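Local structure of acetylene hydratase (2E7Z) at residues M44-H55 with N607-L618. The protein hydrates acetylene to acetaldehyde with a tungsten-bis(molybdopterin guanine dinucleotide) cofactor and a [4Fe-4S] cluster, in a net non-redox reaction. Residues are numbered along the deposited sequence; the frame is centred on the assembly and turned at random.
Sequences MKSVNADTIRTH and NFQSCYHQPGIL. With MGD (2-amino-5,6-dimercapto-7-methyl-3,7,8a,9-tetrahydro-8-oxa-1,3,9,10-tetraaza-anthracen-4-one guanosine dinucleotide), chain F; SF4 (iron/sulfur cluster), chain D.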
ATOM      1  N   MET A  44      10.059 -16.511  -7.505  1.00 14.82           N
ATOM      2  CA  MET A  44       9.301 -17.743  -7.396  1.00 15.49           C
ATOM      3  C   MET A  44       7.793 -17.509  -7.488  1.00 14.19           C
ATOM      4  O   MET A  44       7.084 -18.360  -7.981  1.00 14.98           O
ATOM      5  CB  MET A  44       9.648 -18.524  -6.118  1.00 15.93           C
ATOM      6  CG  MET A  44       9.420 -17.718  -4.843  1.00 17.62           C
ATOM      7  SD  MET A  44       9.800 -18.699  -3.380  1.00 21.44           S
ATOM      8  CE  MET A  44      11.583 -18.869  -3.457  1.00 21.32           C
ATOM      9  N   LYS A  45       7.308 -16.353  -7.018  1.00 13.99           N
ATOM     10  CA  LYS A  45       5.861 -16.098  -7.053  1.00 13.52           C
ATOM     11  C   LYS A  45       5.370 -16.023  -8.487  1.00 13.52           C
ATOM     12  O   LYS A  45       4.293 -16.528  -8.804  1.00 13.58           O
ATOM     13  CB  LYS A  45       5.495 -14.815  -6.284  1.00 13.17           C
ATOM     14  CG  LYS A  45       5.881 -14.929  -4.803  1.00 14.01           C
ATOM     15  CD  LYS A  45       5.499 -13.706  -3.971  1.00 14.35           C
ATOM     16  CE  LYS A  45       6.205 -12.435  -4.407  1.00 14.30           C
ATOM     17  NZ  LYS A  45       7.691 -12.532  -4.293  1.00 14.98           N
ATOM     18  N   SER A  46       6.184 -15.399  -9.339  1.00 12.76           N
ATOM     19  CA  SER A  46       5.859 -15.295 -10.757  1.00 13.26           C
ATOM     20  C   SER A  46       6.098 -16.584 -11.527  1.00 13.52           C
ATOM     21  O   SER A  46       5.261 -17.002 -12.334  1.00 13.24           O
ATOM     22  CB  SER A  46       6.653 -14.168 -11.386  1.00 12.63           C
ATOM     23  OG  SER A  46       6.141 -13.842 -12.663  1.00 13.57           O
ATOM     24  N   VAL A  47       7.252 -17.207 -11.289  1.00 14.35           N
ATOM     25  CA  VAL A  47       7.584 -18.468 -11.955  1.00 15.42           C
ATOM     26  C   VAL A  47       6.476 -19.487 -11.766  1.00 14.72           C
ATOM     27  O   VAL A  47       6.145 -20.253 -12.676  1.00 15.77           O
ATOM     28  CB  VAL A  47       8.901 -19.055 -11.412  1.00 15.64           C
ATOM     29  CG1 VAL A  47       9.085 -20.524 -11.864  1.00 16.25           C
ATOM     30  CG2 VAL A  47      10.053 -18.191 -11.875  1.00 15.96           C
ATOM     31  N   ASN A  48       5.896 -19.487 -10.569  1.00 14.92           N
ATOM     32  CA  ASN A  48       4.879 -20.457 -10.213  1.00 15.11           C
ATOM     33  C   ASN A  48       3.465 -19.891 -10.250  1.00 14.11           C
ATOM     34  O   ASN A  48       2.547 -20.492  -9.714  1.00 14.50           O
ATOM     35  CB  ASN A  48       5.186 -21.030  -8.837  1.00 15.34           C
ATOM     36  CG  ASN A  48       6.487 -21.813  -8.828  1.00 17.00           C
ATOM     37  OD1 ASN A  48       6.580 -22.886  -9.432  1.00 19.65           O
ATOM     38  ND2 ASN A  48       7.498 -21.289  -8.144  1.00 18.10           N
ATOM     39  N   ALA A  49       3.283 -18.748 -10.911  1.00 13.37           N
ATOM     40  CA  ALA A  49       1.965 -18.134 -10.955  1.00 12.79           C
ATOM     41  C   ALA A  49       0.875 -18.995 -11.576  1.00 13.00           C
ATOM     42  O   ALA A  49      -0.296 -18.912 -11.191  1.00 12.33           O
ATOM     43  CB  ALA A  49       2.040 -16.757 -11.644  1.00 12.90           C
ATOM     44  N   ASP A  50       1.254 -19.838 -12.539  1.00 12.49           N
ATOM     45  CA  ASP A  50       0.249 -20.685 -13.179  1.00 13.82           C
ATOM     46  C   ASP A  50      -0.312 -21.724 -12.216  1.00 13.70           C
ATOM     47  O   ASP A  50      -1.434 -22.162 -12.403  1.00 14.32           O
ATOM     48  CB  ASP A  50       0.754 -21.328 -14.476  1.00 13.53           C
ATOM     49  CG  ASP A  50      -0.385 -21.664 -15.448  1.00 15.71           C
ATOM     50  OD1 ASP A  50      -1.326 -20.838 -15.536  1.00 15.45           O
ATOM     51  OD2 ASP A  50      -0.342 -22.759 -16.087  1.00 16.19           O
ATOM     52  N   THR A  51       0.434 -22.056 -11.159  1.00 14.85           N
ATOM     53  CA  THR A  51      -0.103 -22.989 -10.144  1.00 14.44           C
ATOM     54  C   THR A  51      -1.255 -22.353  -9.355  1.00 14.42           C
ATOM     55  O   THR A  51      -2.092 -23.055  -8.774  1.00 15.13           O
ATOM     56  CB  THR A  51       0.949 -23.485  -9.131  1.00 16.53           C
ATOM     57  OG1 THR A  51       1.303 -22.407  -8.259  1.00 16.21           O
ATOM     58  CG2 THR A  51       2.197 -24.030  -9.838  1.00 16.36           C
ATOM     59  N   ILE A  52      -1.276 -21.017  -9.345  1.00 13.21           N
ATOM     60  CA  ILE A  52      -2.377 -20.259  -8.758  1.00 12.48           C
ATOM     61  C   ILE A  52      -3.496 -20.065  -9.777  1.00 11.88           C
ATOM     62  O   ILE A  52      -4.670 -20.320  -9.473  1.00 12.29           O
ATOM     63  CB  ILE A  52      -1.882 -18.907  -8.256  1.00 11.90           C
ATOM     64  CG1 ILE A  52      -0.713 -19.087  -7.262  1.00 14.39           C
ATOM     65  CG2 ILE A  52      -3.038 -18.131  -7.586  1.00 11.93           C
ATOM     66  CD1 ILE A  52      -1.007 -19.934  -6.014  1.00 15.82           C
ATOM     67  N   ARG A  53      -3.136 -19.627 -10.997  1.00 11.43           N
ATOM     68  CA  ARG A  53      -4.150 -19.487 -12.040  1.00 11.51           C
ATOM     69  C   ARG A  53      -4.964 -20.781 -12.251  1.00 11.58           C
ATOM     70  O   ARG A  53      -6.173 -20.731 -12.522  1.00 11.83           O
ATOM     71  CB  ARG A  53      -3.526 -19.033 -13.363  1.00 11.97           C
ATOM     72  CG  ARG A  53      -4.564 -18.708 -14.414  1.00 11.54           C
ATOM     73  CD  ARG A  53      -3.957 -18.678 -15.803  1.00 13.00           C
ATOM     74  NE  ARG A  53      -3.949 -19.990 -16.458  1.00 12.64           N
ATOM     75  CZ  ARG A  53      -4.990 -20.505 -17.110  1.00 14.12           C
ATOM     76  NH1 ARG A  53      -6.148 -19.852 -17.181  1.00 13.98           N
ATOM     77  NH2 ARG A  53      -4.850 -21.677 -17.729  1.00 14.54           N
ATOM     78  N   THR A  54      -4.295 -21.938 -12.153  1.00 12.81           N
ATOM     79  CA  THR A  54      -4.960 -23.221 -12.399  1.00 13.59           C
ATOM     80  C   THR A  54      -5.276 -23.993 -11.127  1.00 13.44           C
ATOM     81  O   THR A  54      -5.592 -25.184 -11.194  1.00 14.51           O
ATOM     82  CB  THR A  54      -4.149 -24.134 -13.373  1.00 13.98           C
ATOM     83  OG1 THR A  54      -2.904 -24.490 -12.765  1.00 15.81           O
ATOM     84  CG2 THR A  54      -3.873 -23.382 -14.661  1.00 14.61           C
ATOM     85  N   HIS A  55      -5.166 -23.355  -9.972  1.00 13.20           N
ATOM     86  CA  HIS A  55      -5.338 -24.059  -8.708  1.00 13.75           C
ATOM     87  C   HIS A  55      -6.716 -24.686  -8.629  1.00 13.70           C
ATOM     88  O   HIS A  55      -7.710 -24.051  -9.010  1.00 14.72           O
ATOM     89  CB  HIS A  55      -5.110 -23.114  -7.509  1.00 13.57           C
ATOM     90  CG  HIS A  55      -4.800 -23.876  -6.268  1.00 13.88           C
ATOM     91  ND1 HIS A  55      -5.779 -24.441  -5.484  1.00 16.38           N
ATOM     92  CD2 HIS A  55      -3.618 -24.233  -5.720  1.00 15.44           C
ATOM     93  CE1 HIS A  55      -5.209 -25.125  -4.504  1.00 15.45           C
ATOM     94  NE2 HIS A  55      -3.901 -24.992  -4.610  1.00 15.92           N
ATOM     95  N   ASN A 607       5.174 -15.716  -0.725  1.00 14.02           N
ATOM     96  CA  ASN A 607       3.787 -15.237  -0.650  1.00 12.95           C
ATOM     97  C   ASN A 607       3.732 -13.746  -0.840  1.00 12.86           C
ATOM     98  O   ASN A 607       4.744 -13.062  -0.700  1.00 13.14           O
ATOM     99  CB  ASN A 607       3.093 -15.695   0.649  1.00 13.65           C
ATOM    100  CG  ASN A 607       3.865 -15.318   1.898  1.00 14.66           C
ATOM    101  OD1 ASN A 607       4.019 -14.134   2.206  1.00 16.95           O
ATOM    102  ND2 ASN A 607       4.370 -16.340   2.626  1.00 16.78           N
ATOM    103  N   PHE A 608       2.551 -13.245  -1.190  1.00 12.49           N
ATOM    104  CA  PHE A 608       2.376 -11.805  -1.322  1.00 11.60           C
ATOM    105  C   PHE A 608       1.204 -11.440  -0.437  1.00 10.74           C
ATOM    106  O   PHE A 608       0.093 -11.849  -0.716  1.00 10.15           O
ATOM    107  CB  PHE A 608       2.115 -11.371  -2.783  1.00 11.02           C
ATOM    108  CG  PHE A 608       1.696  -9.930  -2.915  1.00 11.76           C
ATOM    109  CD1 PHE A 608       2.576  -8.889  -2.608  1.00 10.78           C
ATOM    110  CD2 PHE A 608       0.400  -9.613  -3.323  1.00 12.04           C
ATOM    111  CE1 PHE A 608       2.178  -7.544  -2.727  1.00 11.45           C
ATOM    112  CE2 PHE A 608      -0.005  -8.270  -3.434  1.00 11.88           C
ATOM    113  CZ  PHE A 608       0.886  -7.247  -3.125  1.00 10.91           C
ATOM    114  N   GLN A 609       1.447 -10.696   0.641  1.00 10.77           N
ATOM    115  CA  GLN A 609       0.365 -10.338   1.556  1.00 10.49           C
ATOM    116  C   GLN A 609      -0.348 -11.605   1.993  1.00 10.64           C
ATOM    117  O   GLN A 609       0.340 -12.510   2.437  1.00 11.32           O
ATOM    118  CB  GLN A 609      -0.584  -9.294   0.933  1.00 10.30           C
ATOM    119  CG  GLN A 609       0.169  -8.063   0.408  1.00 12.00           C
ATOM    120  CD  GLN A 609       0.706  -7.167   1.518  1.00 12.50           C
ATOM    121  OE1 GLN A 609       0.243  -7.204   2.653  1.00 14.27           O
ATOM    122  NE2 GLN A 609       1.666  -6.332   1.176  1.00 14.73           N
ATOM    123  N   SER A 610      -1.668 -11.725   1.853  1.00  9.95           N
ATOM    124  CA  SER A 610      -2.350 -12.960   2.236  1.00  9.70           C
ATOM    125  C   SER A 610      -2.494 -13.973   1.107  1.00 10.09           C
ATOM    126  O   SER A 610      -3.266 -14.912   1.260  1.00 10.18           O
ATOM    127  CB  SER A 610      -3.718 -12.647   2.858  1.00 10.59           C
ATOM    128  OG  SER A 610      -4.679 -12.276   1.869  1.00  8.70           O
ATOM    129  N   CYS A 611      -1.768 -13.752   0.008  1.00 10.08           N
ATOM    130  CA  CYS A 611      -1.947 -14.537  -1.224  1.00 10.91           C
ATOM    131  C   CYS A 611      -0.957 -15.678  -1.325  1.00 11.68           C
ATOM    132  O   CYS A 611       0.190 -15.584  -0.877  1.00 12.18           O
ATOM    133  CB  CYS A 611      -1.748 -13.677  -2.465  1.00 11.27           C
ATOM    134  SG  CYS A 611      -2.781 -12.167  -2.504  1.00 11.00           S
ATOM    135  N   TYR A 612      -1.406 -16.723  -2.016  1.00 11.50           N
ATOM    136  CA  TYR A 612      -0.602 -17.903  -2.421  1.00 11.70           C
ATOM    137  C   TYR A 612      -0.353 -18.878  -1.278  1.00 12.69           C
ATOM    138  O   TYR A 612       0.586 -19.700  -1.340  1.00 13.18           O
ATOM    139  CB  TYR A 612       0.721 -17.555  -3.169  1.00 12.25           C
ATOM    140  CG  TYR A 612       0.590 -16.355  -4.049  1.00 12.06           C
ATOM    141  CD1 TYR A 612      -0.567 -16.151  -4.810  1.00 11.55           C
ATOM    142  CD2 TYR A 612       1.595 -15.390  -4.075  1.00 12.82           C
ATOM    143  CE1 TYR A 612      -0.712 -14.988  -5.587  1.00 11.38           C
ATOM    144  CE2 TYR A 612       1.472 -14.248  -4.831  1.00 13.33           C
ATOM    145  CZ  TYR A 612       0.306 -14.031  -5.571  1.00 13.02           C
ATOM    146  OH  TYR A 612       0.167 -12.860  -6.290  1.00 13.27           O
ATOM    147  N   HIS A 613      -1.200 -18.836  -0.249  1.00 12.39           N
ATOM    148  CA  HIS A 613      -1.145 -19.872   0.800  1.00 12.41           C
ATOM    149  C   HIS A 613      -1.888 -21.172   0.437  1.00 13.36           C
ATOM    150  O   HIS A 613      -1.868 -22.128   1.217  1.00 13.89           O
ATOM    151  CB  HIS A 613      -1.651 -19.307   2.141  1.00 12.80           C
ATOM    152  CG  HIS A 613      -0.857 -18.147   2.653  1.00 12.63           C
ATOM    153  ND1 HIS A 613       0.521 -18.183   2.761  1.00 15.41           N
ATOM    154  CD2 HIS A 613      -1.246 -16.944   3.146  1.00 12.91           C
ATOM    155  CE1 HIS A 613       0.945 -17.030   3.252  1.00 14.64           C
ATOM    156  NE2 HIS A 613      -0.106 -16.272   3.510  1.00 13.07           N
ATOM    157  N   GLN A 614      -2.580 -21.201  -0.704  1.00 13.23           N
ATOM    158  CA  GLN A 614      -3.247 -22.431  -1.163  1.00 13.77           C
ATOM    159  C   GLN A 614      -2.206 -23.567  -1.272  1.00 14.84           C
ATOM    160  O   GLN A 614      -1.040 -23.283  -1.572  1.00 14.10           O
ATOM    161  CB  GLN A 614      -3.913 -22.182  -2.519  1.00 12.92           C
ATOM    162  CG  GLN A 614      -5.259 -21.484  -2.411  1.00 12.95           C
ATOM    163  CD  GLN A 614      -5.125 -19.976  -2.110  1.00 13.06           C
ATOM    164  OE1 GLN A 614      -4.105 -19.331  -2.443  1.00 12.78           O
ATOM    165  NE2 GLN A 614      -6.160 -19.411  -1.487  1.00 12.12           N
ATOM    166  N   PRO A 615      -2.607 -24.841  -0.995  1.00 15.54           N
ATOM    167  CA  PRO A 615      -1.663 -25.947  -1.119  1.00 16.77           C
ATOM    168  C   PRO A 615      -0.930 -25.907  -2.455  1.00 17.02           C
ATOM    169  O   PRO A 615      -1.558 -25.817  -3.511  1.00 17.27           O
ATOM    170  CB  PRO A 615      -2.559 -27.189  -1.017  1.00 17.83           C
ATOM    171  CG  PRO A 615      -3.655 -26.773  -0.096  1.00 17.01           C
ATOM    172  CD  PRO A 615      -3.918 -25.304  -0.495  1.00 15.50           C
ATOM    173  N   GLY A 616       0.395 -25.958  -2.402  1.00 17.95           N
ATOM    174  CA  GLY A 616       1.199 -25.974  -3.613  1.00 17.72           C
ATOM    175  C   GLY A 616       2.633 -25.633  -3.332  1.00 16.99           C
ATOM    176  O   GLY A 616       3.036 -25.461  -2.162  1.00 18.10           O
ATOM    177  N   ILE A 617       3.407 -25.511  -4.407  1.00 17.60           N
ATOM    178  CA  ILE A 617       4.842 -25.245  -4.323  1.00 18.78           C
ATOM    179  C   ILE A 617       5.183 -23.997  -3.515  1.00 18.32           C
ATOM    180  O   ILE A 617       6.107 -24.019  -2.702  1.00 18.74           O
ATOM    181  CB  ILE A 617       5.516 -25.247  -5.743  1.00 19.48           C
ATOM    182  CG1 ILE A 617       7.046 -25.120  -5.648  1.00 22.10           C
ATOM    183  CG2 ILE A 617       4.880 -24.206  -6.673  1.00 20.76           C
ATOM    184  CD1 ILE A 617       7.785 -25.555  -6.916  1.00 23.55           C
ATOM    185  N   LEU A 618       4.428 -22.911  -3.713  1.00 17.53           N
ATOM    186  CA  LEU A 618       4.732 -21.699  -2.978  1.00 17.02           C
ATOM    187  C   LEU A 618       4.470 -21.852  -1.471  1.00 16.70           C
ATOM    188  O   LEU A 618       5.319 -21.458  -0.644  1.00 16.97           O
ATOM    189  CB  LEU A 618       3.938 -20.524  -3.562  1.00 16.48           C
ATOM    190  CG  LEU A 618       4.361 -20.133  -4.985  1.00 16.14           C
ATOM    191  CD1 LEU A 618       3.378 -19.097  -5.549  1.00 16.38           C
ATOM    192  CD2 LEU A 618       5.772 -19.561  -5.008  1.00 17.06           C
TER
HETATM  193  PB  MGD F 802       9.268  -6.183   5.113  0.50 11.83           P
HETATM  194  O1B MGD F 802       9.861  -7.352   4.371  0.50 11.14           O
HETATM  195  O2B MGD F 802       7.967  -6.381   5.837  0.50  9.53           O
HETATM  196  O3B MGD F 802       9.051  -4.942   4.113  0.50 10.76           O
HETATM  197  O3A MGD F 802       8.921  -4.399   1.689  0.50 10.00           O
HETATM  198  PA  MGD F 802       9.965  -4.419   2.902  0.50 11.72           P
HETATM  199  O1A MGD F 802      10.275  -2.988   3.259  0.50 10.31           O
HETATM  200  O2A MGD F 802      11.105  -5.343   2.516  0.50 12.29           O
HETATM  201  O5' MGD F 802      10.361  -5.651   6.170  0.50 11.41           O
HETATM  202  C5' MGD F 802      11.656  -5.394   5.658  0.50 10.44           C
HETATM  203  C4' MGD F 802      12.533  -4.835   6.763  0.50  9.33           C
HETATM  204  O4' MGD F 802      11.889  -3.714   7.379  0.50  9.80           O
HETATM  205  C3' MGD F 802      12.776  -5.872   7.856  0.50  9.30           C
HETATM  206  O3' MGD F 802      14.146  -6.275   7.819  0.50 10.26           O
HETATM  207  C2' MGD F 802      12.446  -5.156   9.147  0.50  9.09           C
HETATM  208  O2' MGD F 802      13.407  -5.341  10.184  0.50  9.23           O
HETATM  209  C1' MGD F 802      12.412  -3.702   8.692  0.50  9.64           C
HETATM  210  N9  MGD F 802      11.665  -2.816   9.607  0.50  8.55           N
HETATM  211  C8  MGD F 802      10.564  -3.102  10.326  0.50 10.08           C
HETATM  212  N7  MGD F 802      10.145  -2.036  11.056  0.50  9.90           N
HETATM  213  C5  MGD F 802      11.031  -1.040  10.812  0.50  9.81           C
HETATM  214  C6  MGD F 802      11.215   0.362  11.243  0.50  9.47           C
HETATM  215  O6  MGD F 802      10.443   0.879  12.079  0.50  9.75           O
HETATM  216  N1  MGD F 802      12.245   1.049  10.727  0.50  8.72           N
HETATM  217  C2  MGD F 802      13.113   0.522   9.838  0.50  7.86           C
HETATM  218  N2  MGD F 802      14.117   1.296   9.360  0.50  9.11           N
HETATM  219  N3  MGD F 802      13.001  -0.762   9.395  0.50  8.64           N
HETATM  220  C4  MGD F 802      12.010  -1.554   9.844  0.50  8.53           C
HETATM  221  C10 MGD F 802       7.550  -4.017   1.788  0.50 10.66           C
HETATM  222  C11 MGD F 802       7.000  -4.337   0.400  0.50  9.60           C
HETATM  223  O11 MGD F 802       7.348  -5.688   0.058  0.50 11.23           O
HETATM  224  C12 MGD F 802       5.506  -4.118   0.278  0.50 11.21           C
HETATM  225  S12 MGD F 802       4.751  -2.851   1.114  0.50 13.81           S
HETATM  226  C13 MGD F 802       4.748  -4.915  -0.494  0.50 11.02           C
HETATM  227  S13 MGD F 802       3.100  -4.605  -0.801  0.50 12.39           S
HETATM  228  C14 MGD F 802       5.311  -6.157  -1.104  0.50  9.90           C
HETATM  229  N15 MGD F 802       4.958  -7.322  -0.303  0.50 10.57           N
HETATM  230  C16 MGD F 802       5.609  -8.478  -0.561  0.50 10.20           C
HETATM  231  C17 MGD F 802       5.116  -9.805  -0.135  0.50 10.91           C
HETATM  232  O17 MGD F 802       4.051  -9.922   0.513  0.50 10.92           O
HETATM  233  N18 MGD F 802       5.859 -10.881  -0.454  0.50  9.95           N
HETATM  234  C19 MGD F 802       7.025 -10.795  -1.130  0.50 10.67           C
HETATM  235  N19 MGD F 802       7.695 -11.931  -1.414  0.50 10.50           N
HETATM  236  N20 MGD F 802       7.543  -9.611  -1.546  0.50 10.84           N
HETATM  237  C21 MGD F 802       6.893  -8.457  -1.290  0.50 10.82           C
HETATM  238  N22 MGD F 802       7.409  -7.283  -1.691  0.50 11.52           N
HETATM  239  C23 MGD F 802       6.837  -6.037  -1.225  0.50 10.54           C
HETATM  240 FE1  SF4 D 800       8.177 -11.325  -8.406  1.00 13.31          FE
HETATM  241 FE2  SF4 D 800       6.186 -10.612 -10.068  1.00 11.40          FE
HETATM  242 FE3  SF4 D 800       8.382  -9.046  -9.827  1.00 12.64          FE
HETATM  243 FE4  SF4 D 800       6.600  -9.185  -7.829  1.00 11.66          FE
HETATM  244  S1  SF4 D 800       6.183  -8.326  -9.873  1.00 10.86           S
HETATM  245  S2  SF4 D 800       8.914  -9.269  -7.620  1.00 12.99           S
HETATM  246  S3  SF4 D 800       5.898 -11.386  -7.963  1.00 10.96           S
HETATM  247  S4  SF4 D 800       8.343 -11.201 -10.658  1.00 13.11           S
HETATM  248  O   HOH W   1       1.792 -22.895  -5.384  1.00 15.99           O
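With CG trans to the backbone N (chi1 -160°), the His55 imidazole swings across to the loop at Gln614-Pro615, while Lys45, extended at chi2 and bent at chi3 and chi4, runs between the iron-sulfur cluster and the pterin. NE2 of His55 donates to Pro615 O at 2.7 Å, the carbonyl oxygen lying in the ring plane and offering a lone pair. Gln614 CB sits over one face of the same ring, toward its rim, in a CH-pi contact 3.7 Å from the centroid. Replacing His55 by an alanine would probably leave Pro615 O without this donor and Gln614 CB without the ring face it rests on.

Between the two ends the contact is largely apolar. Ile52 CG1 meets Tyr612 CD1 at 3.8 Å, the side chains crossing at about a right angle, and Leu618 CD2 lies against Met44 O at 3.5 Å. That oxygen is gripped by both N and ND2 of Asn48, from opposite faces of its carbonyl plane; the turned amide rests on Ile617 CG2. A water donates to Thr51 OG1 and accepts from Leu618 N.

At the cofactor end, Lys45 CD packs on Asn607 O, and Gln609 N donates to pterin O17 at 2.7 Å. Lys45 NZ, hydrogen-bonded to Asp605, stands 2.9 Å from pterin N19, and CE lies near cluster sulfur S3. The short helices 44-47 and 49-53, beside the [4Fe-4S] cluster, thus join the molybdopterin dinucleotide-binding domain of this DMSO reductase family enzyme through the loop that follows strand 596-600 and leads into helix 617-621.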